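Long-range contacts in type II restriction enzyme MspI (PDB 1SA3), which recognizes the double-stranded DNA sequence 5'-CCGG-3' and cleaves it after the first C, as a type II restriction endonuclease: residues K97-I102 and L113-I118; T85-I91 and N197-P201. All coordinates share one frame. Residues are numbered along the deposited sequence.

Leaving the edge strand 77-84 of the mixed sheet, the chain enters the loop that holds Thr85-Ile91, then turns into strand 100-106 and comes back along strand 111-121. This return closes interaction 1, a hairpin with 10 residues between its segments. Strand 127-131 and four helices follow before Asn197-Pro201, just ahead of strand 203-210, meets the early loop and closes interaction 2 across 105 residues; interaction 1 is nested inside that larger loop. The two are adjacent, with centres about 9 Å apart. Thr98 OG1 lies 2.7 Å from Ile198 O and Asp99 O 3.1 Å from Thr85 N, both probable hydrogen bonds, so loops flanking the sheet are tied to the start of the hairpin.

Interaction 1. Residues K97-I102 and L113-I118; sequences KTDATI and LVPLNI. With NA (sodium ion), chain G.
Residues 100-102 and 113-118 form neighbouring antiparallel strands, their short axes 4.6 Å apart and at 144°. Ala100-Leu116 and Ile102-Val114 are hydrogen-bonded pairs flanking the non-hydrogen-bonded pair Thr101-Pro115, where proline is tolerated, since an amide here would not point at strand 100-102. Leu116 and Ile102 (both m, t), the residues most covered by the contact, meet at 3.8 Å (Leu116 CD1 to Ile102 CG1); with Ala100 and Val114 they share an apolar face against helix 23-41 and the neighbouring strands. Leu116 N donates to Ala100 O and Val114 N to Ile102 O (both 2.7 Å), Ile102 N to Val114 O (3.2 Å). Before Ala100 the pairing breaks into a classic beta bulge: Asp99 (phi/psi -89/-28) and Ala100 both face Leu116, whose O accepts from Asp99 N at 2.6 Å and weakly from Ala100 N at 3.3 Å. This belongs to the metal site of a PD-(D/E)XK nuclease. Asp99 O binds sodium at 2.7 Å, alongside Glu35, Asp84 and waters, while its side chain (chi1 m) points toward 113-118, OD2 accepting from Ile118 N at 2.7 Å and OD1 from a metal-bound water at 2.8 Å. Asn117 (chi1 t) reaches back, ND2 donating to Lys97 O at 2.8 Å.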
loop_
_atom_site.group_PDB
_atom_site.type_symbol
_atom_site.label_atom_id
_atom_site.label_comp_id
_atom_site.label_asym_id
_atom_site.label_seq_id
_atom_site.Cartn_x
_atom_site.Cartn_y
_atom_site.Cartn_z
ATOM N N LYS E 97 4.016 -5.515 6.399
ATOM C CA LYS E 97 3.856 -4.507 5.353
ATOM C C LYS E 97 3.868 -3.064 5.882
ATOM O O LYS E 97 3.586 -2.115 5.144
ATOM C CB LYS E 97 2.549 -4.730 4.590
ATOM C CG LYS E 97 2.453 -6.083 3.905
ATOM C CD LYS E 97 3.409 -6.174 2.727
ATOM C CE LYS E 97 3.313 -7.528 2.042
ATOM N NZ LYS E 97 4.636 -7.992 1.539
ATOM N N THR E 98 4.204 -2.895 7.154
ATOM C CA THR E 98 4.213 -1.566 7.753
ATOM C C THR E 98 5.522 -0.820 7.525
ATOM O O THR E 98 6.583 -1.251 7.986
ATOM C CB THR E 98 3.923 -1.663 9.264
ATOM O OG1 THR E 98 2.666 -2.327 9.455
ATOM C CG2 THR E 98 3.852 -0.279 9.885
ATOM N N ASP E 99 5.443 0.304 6.813
ATOM C CA ASP E 99 6.625 1.106 6.514
ATOM C C ASP E 99 6.923 2.148 7.574
ATOM O O ASP E 99 8.077 2.539 7.756
ATOM C CB ASP E 99 6.459 1.840 5.174
ATOM C CG ASP E 99 6.463 0.903 3.989
ATOM O OD1 ASP E 99 7.304 -0.015 3.973
ATOM O OD2 ASP E 99 5.640 1.087 3.067
ATOM N N ALA E 100 5.881 2.606 8.260
ATOM C CA ALA E 100 6.033 3.638 9.279
ATOM C C ALA E 100 4.748 3.758 10.073
ATOM O O ALA E 100 3.728 3.184 9.700
ATOM C CB ALA E 100 6.336 4.974 8.616
ATOM N N THR E 101 4.801 4.517 11.161
ATOM C CA THR E 101 3.625 4.718 11.990
ATOM C C THR E 101 3.481 6.160 12.454
ATOM O O THR E 101 4.460 6.915 12.519
ATOM C CB THR E 101 3.655 3.825 13.253
ATOM O OG1 THR E 101 4.763 4.195 14.083
ATOM C CG2 THR E 101 3.797 2.366 12.872
ATOM N N ILE E 102 2.240 6.533 12.753
ATOM C CA ILE E 102 1.912 7.855 13.288
ATOM C C ILE E 102 1.043 7.535 14.503
ATOM O O ILE E 102 0.156 6.674 14.419
ATOM C CB ILE E 102 1.045 8.697 12.328
ATOM C CG1 ILE E 102 1.804 8.975 11.032
ATOM C CG2 ILE E 102 0.632 10.022 13.010
ATOM C CD1 ILE E 102 0.957 9.691 9.998
ATOM N N LEU E 113 -2.719 4.324 17.235
ATOM C CA LEU E 113 -1.508 4.077 16.469
ATOM C C LEU E 113 -1.984 3.803 15.049
ATOM O O LEU E 113 -2.964 3.076 14.847
ATOM C CB LEU E 113 -0.759 2.863 17.005
ATOM C CG LEU E 113 0.522 2.496 16.247
ATOM C CD1 LEU E 113 1.570 3.589 16.446
ATOM C CD2 LEU E 113 1.033 1.154 16.740
ATOM N N VAL E 114 -1.313 4.398 14.067
ATOM C CA VAL E 114 -1.697 4.200 12.673
ATOM C C VAL E 114 -0.543 3.677 11.824
ATOM O O VAL E 114 0.273 4.459 11.320
ATOM C CB VAL E 114 -2.192 5.510 12.022
ATOM C CG1 VAL E 114 -2.806 5.209 10.653
ATOM C CG2 VAL E 114 -3.199 6.199 12.915
ATOM N N PRO E 115 -0.444 2.345 11.668
ATOM C CA PRO E 115 0.626 1.758 10.859
ATOM C C PRO E 115 0.337 2.124 9.405
ATOM O O PRO E 115 -0.826 2.122 8.963
ATOM C CB PRO E 115 0.495 0.259 11.147
ATOM C CG PRO E 115 -0.964 0.099 11.429
ATOM C CD PRO E 115 -1.237 1.286 12.321
ATOM N N LEU E 116 1.390 2.451 8.669
ATOM C CA LEU E 116 1.231 2.875 7.285
ATOM C C LEU E 116 2.075 2.108 6.294
ATOM O O LEU E 116 3.149 1.607 6.627
ATOM C CB LEU E 116 1.626 4.353 7.147
ATOM C CG LEU E 116 1.233 5.407 8.184
ATOM C CD1 LEU E 116 2.159 6.619 8.031
ATOM C CD2 LEU E 116 -0.221 5.816 8.009
ATOM N N ASN E 117 1.584 2.032 5.065
ATOM C CA ASN E 117 2.343 1.428 3.981
ATOM C C ASN E 117 2.449 2.601 2.998
ATOM O O ASN E 117 1.440 3.202 2.637
ATOM C CB ASN E 117 1.610 0.260 3.334
ATOM C CG ASN E 117 2.399 -0.342 2.178
ATOM O OD1 ASN E 117 2.261 0.084 1.036
ATOM N ND2 ASN E 117 3.250 -1.318 2.480
ATOM N N ILE E 118 3.663 2.928 2.579
ATOM C CA ILE E 118 3.871 4.072 1.691
ATOM C C ILE E 118 4.651 3.709 0.444
ATOM O O ILE E 118 5.691 3.065 0.532
ATOM C CB ILE E 118 4.636 5.193 2.429
ATOM C CG1 ILE E 118 3.963 5.465 3.776
ATOM C CG2 ILE E 118 4.671 6.473 1.571
ATOM C CD1 ILE E 118 4.705 6.461 4.668
HETATM NA NA NA G . 10.227 2.504 6.174
HETATM O O HOH W 1 9.778 1.307 4.140
HETATM O O HOH W 2 10.451 0.395 7.034
#

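Interaction 2. Residues T85-I91 and N197-P201; sequences TDLGRTI and NILHP
A type I beta turn from Asn197 to His200 offers its apolar corner to the irregular loop Thr85-Ile91, joining two loops beside the sheet. The turn is closed by His200 N to Asn197 O (3.0 Å) and overlaps an Asx turn, in which Asn197 OD1 accepts from Leu199 N at 2.9 Å; asparagine suits this place because its short side chain places the acceptor OD1 within reach of the backbone N two residues ahead. The backbones stay apart, with CA-CA 8.5 Å for Thr85-Ile198 and 8.4 Å for Ile91-Leu199, so branched side chains must bridge the gap. Ile198 (t, t) and Leu199 (m, t) are the bumps. The tip of Ile198 sits over the notch between Thr85 and Leu87: its CD1 lies 4.2 Å from Thr85 CG2 and 4.0 Å from Leu87 CD2. Leu199, the most covered residue, enters the concavity lined by Leu87, Arg89 and Ile91. Its CD2 meets Leu87 CD1 at 3.7 Å and lies over one face of the Arg89 guanidinium, 4.1 Å from NH1; both its methyls lie over Ile91 CG2, CD1 at 4.3 Å. Gly88, with phi/psi 64/31, readily adopts the positive phi that bends the chain between Leu87 and Arg89. At the far end, His200 ND1 is held by Thr188 O, and Ile91 (p, t) approaches the imidazole obliquely, CD1 resting 4.0 Å from His200 CE1.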
loop_
_atom_site.group_PDB
_atom_site.type_symbol
_atom_site.label_atom_id
_atom_site.label_comp_id
_atom_site.label_asym_id
_atom_site.label_seq_id
_atom_site.Cartn_x
_atom_site.Cartn_y
_atom_site.Cartn_z
ATOM N N THR E 85 9.278 2.345 10.565
ATOM C CA THR E 85 9.024 1.072 11.226
ATOM C C THR E 85 10.041 0.044 10.781
ATOM O O THR E 85 10.179 -0.242 9.593
ATOM C CB THR E 85 7.611 0.543 10.905
ATOM O OG1 THR E 85 6.641 1.474 11.394
ATOM C CG2 THR E 85 7.375 -0.818 11.566
ATOM N N ASP E 86 10.764 -0.514 11.739
ATOM C CA ASP E 86 11.755 -1.528 11.431
ATOM C C ASP E 86 11.756 -2.487 12.606
ATOM O O ASP E 86 12.477 -2.293 13.579
ATOM C CB ASP E 86 13.123 -0.874 11.242
ATOM C CG ASP E 86 14.224 -1.882 11.019
ATOM O OD1 ASP E 86 13.985 -2.889 10.317
ATOM O OD2 ASP E 86 15.334 -1.657 11.540
ATOM N N LEU E 87 10.921 -3.511 12.505
ATOM C CA LEU E 87 10.771 -4.492 13.574
ATOM C C LEU E 87 11.817 -5.595 13.547
ATOM O O LEU E 87 12.073 -6.251 14.565
ATOM C CB LEU E 87 9.369 -5.096 13.504
ATOM C CG LEU E 87 8.266 -4.042 13.394
ATOM C CD1 LEU E 87 6.908 -4.729 13.307
ATOM C CD2 LEU E 87 8.327 -3.100 14.590
ATOM N N GLY E 88 12.415 -5.805 12.380
ATOM C CA GLY E 88 13.436 -6.830 12.254
ATOM C C GLY E 88 12.921 -8.234 12.489
ATOM O O GLY E 88 13.647 -9.099 12.977
ATOM N N ARG E 89 11.661 -8.469 12.143
ATOM C CA ARG E 89 11.072 -9.787 12.322
ATOM C C ARG E 89 10.120 -10.121 11.186
ATOM O O ARG E 89 9.748 -9.255 10.392
ATOM C CB ARG E 89 10.336 -9.865 13.664
ATOM C CG ARG E 89 9.409 -8.698 13.948
ATOM C CD ARG E 89 8.640 -8.897 15.254
ATOM N NE ARG E 89 7.848 -10.125 15.227
ATOM C CZ ARG E 89 6.713 -10.300 15.895
ATOM N NH1 ARG E 89 6.232 -9.325 16.646
ATOM N NH2 ARG E 89 6.053 -11.449 15.803
ATOM N N THR E 90 9.743 -11.389 11.099
ATOM C CA THR E 90 8.832 -11.825 10.059
ATOM C C THR E 90 7.658 -12.523 10.709
ATOM O O THR E 90 7.749 -12.988 11.843
ATOM C CB THR E 90 9.510 -12.804 9.082
ATOM O OG1 THR E 90 9.714 -14.066 9.727
ATOM C CG2 THR E 90 10.844 -12.251 8.627
ATOM N N ILE E 91 6.546 -12.574 9.992
ATOM C CA ILE E 91 5.352 -13.229 10.496
ATOM C C ILE E 91 4.818 -14.095 9.376
ATOM O O ILE E 91 5.448 -14.219 8.328
ATOM C CB ILE E 91 4.260 -12.210 10.885
ATOM C CG1 ILE E 91 3.956 -11.306 9.688
ATOM C CG2 ILE E 91 4.708 -11.400 12.097
ATOM C CD1 ILE E 91 2.847 -10.298 9.932
ATOM N N ASN E 197 -2.684 -2.234 14.907
ATOM C CA ASN E 197 -1.699 -3.295 15.126
ATOM C C ASN E 197 -0.494 -2.970 14.246
ATOM O O ASN E 197 -0.613 -2.945 13.026
ATOM C CB ASN E 197 -2.282 -4.650 14.718
ATOM C CG ASN E 197 -1.368 -5.811 15.067
ATOM O OD1 ASN E 197 -0.142 -5.701 14.997
ATOM N ND2 ASN E 197 -1.965 -6.938 15.435
ATOM N N ILE E 198 0.663 -2.740 14.857
ATOM C CA ILE E 198 1.855 -2.371 14.089
ATOM C C ILE E 198 2.276 -3.378 13.009
ATOM O O ILE E 198 2.953 -3.012 12.045
ATOM C CB ILE E 198 3.043 -2.078 15.037
ATOM C CG1 ILE E 198 4.136 -1.319 14.278
ATOM C CG2 ILE E 198 3.583 -3.376 15.623
ATOM C CD1 ILE E 198 5.209 -0.742 15.193
ATOM N N LEU E 199 1.860 -4.636 13.146
ATOM C CA LEU E 199 2.208 -5.658 12.158
ATOM C C LEU E 199 1.391 -5.567 10.863
ATOM O O LEU E 199 1.738 -6.200 9.869
ATOM C CB LEU E 199 2.012 -7.059 12.750
ATOM C CG LEU E 199 2.841 -7.379 13.998
ATOM C CD1 LEU E 199 2.444 -8.741 14.545
ATOM C CD2 LEU E 199 4.322 -7.351 13.640
ATOM N N HIS E 200 0.308 -4.796 10.880
ATOM C CA HIS E 200 -0.564 -4.661 9.704
ATOM C C HIS E 200 -0.923 -3.201 9.426
ATOM O O HIS E 200 -1.560 -2.545 10.254
ATOM C CB HIS E 200 -1.850 -5.466 9.931
ATOM C CG HIS E 200 -1.600 -6.879 10.347
ATOM N ND1 HIS E 200 -1.050 -7.818 9.497
ATOM C CD2 HIS E 200 -1.751 -7.496 11.544
ATOM C CE1 HIS E 200 -0.869 -8.948 10.156
ATOM N NE2 HIS E 200 -1.284 -8.780 11.399
ATOM N N PRO E 201 -0.545 -2.681 8.247
ATOM C CA PRO E 201 -0.846 -1.284 7.889
ATOM C C PRO E 201 -2.350 -1.012 7.891
ATOM O O PRO E 201 -3.134 -1.863 7.457
ATOM C CB PRO E 201 -0.269 -1.144 6.476
ATOM C CG PRO E 201 0.730 -2.248 6.374
ATOM C CD PRO E 201 0.108 -3.381 7.127
#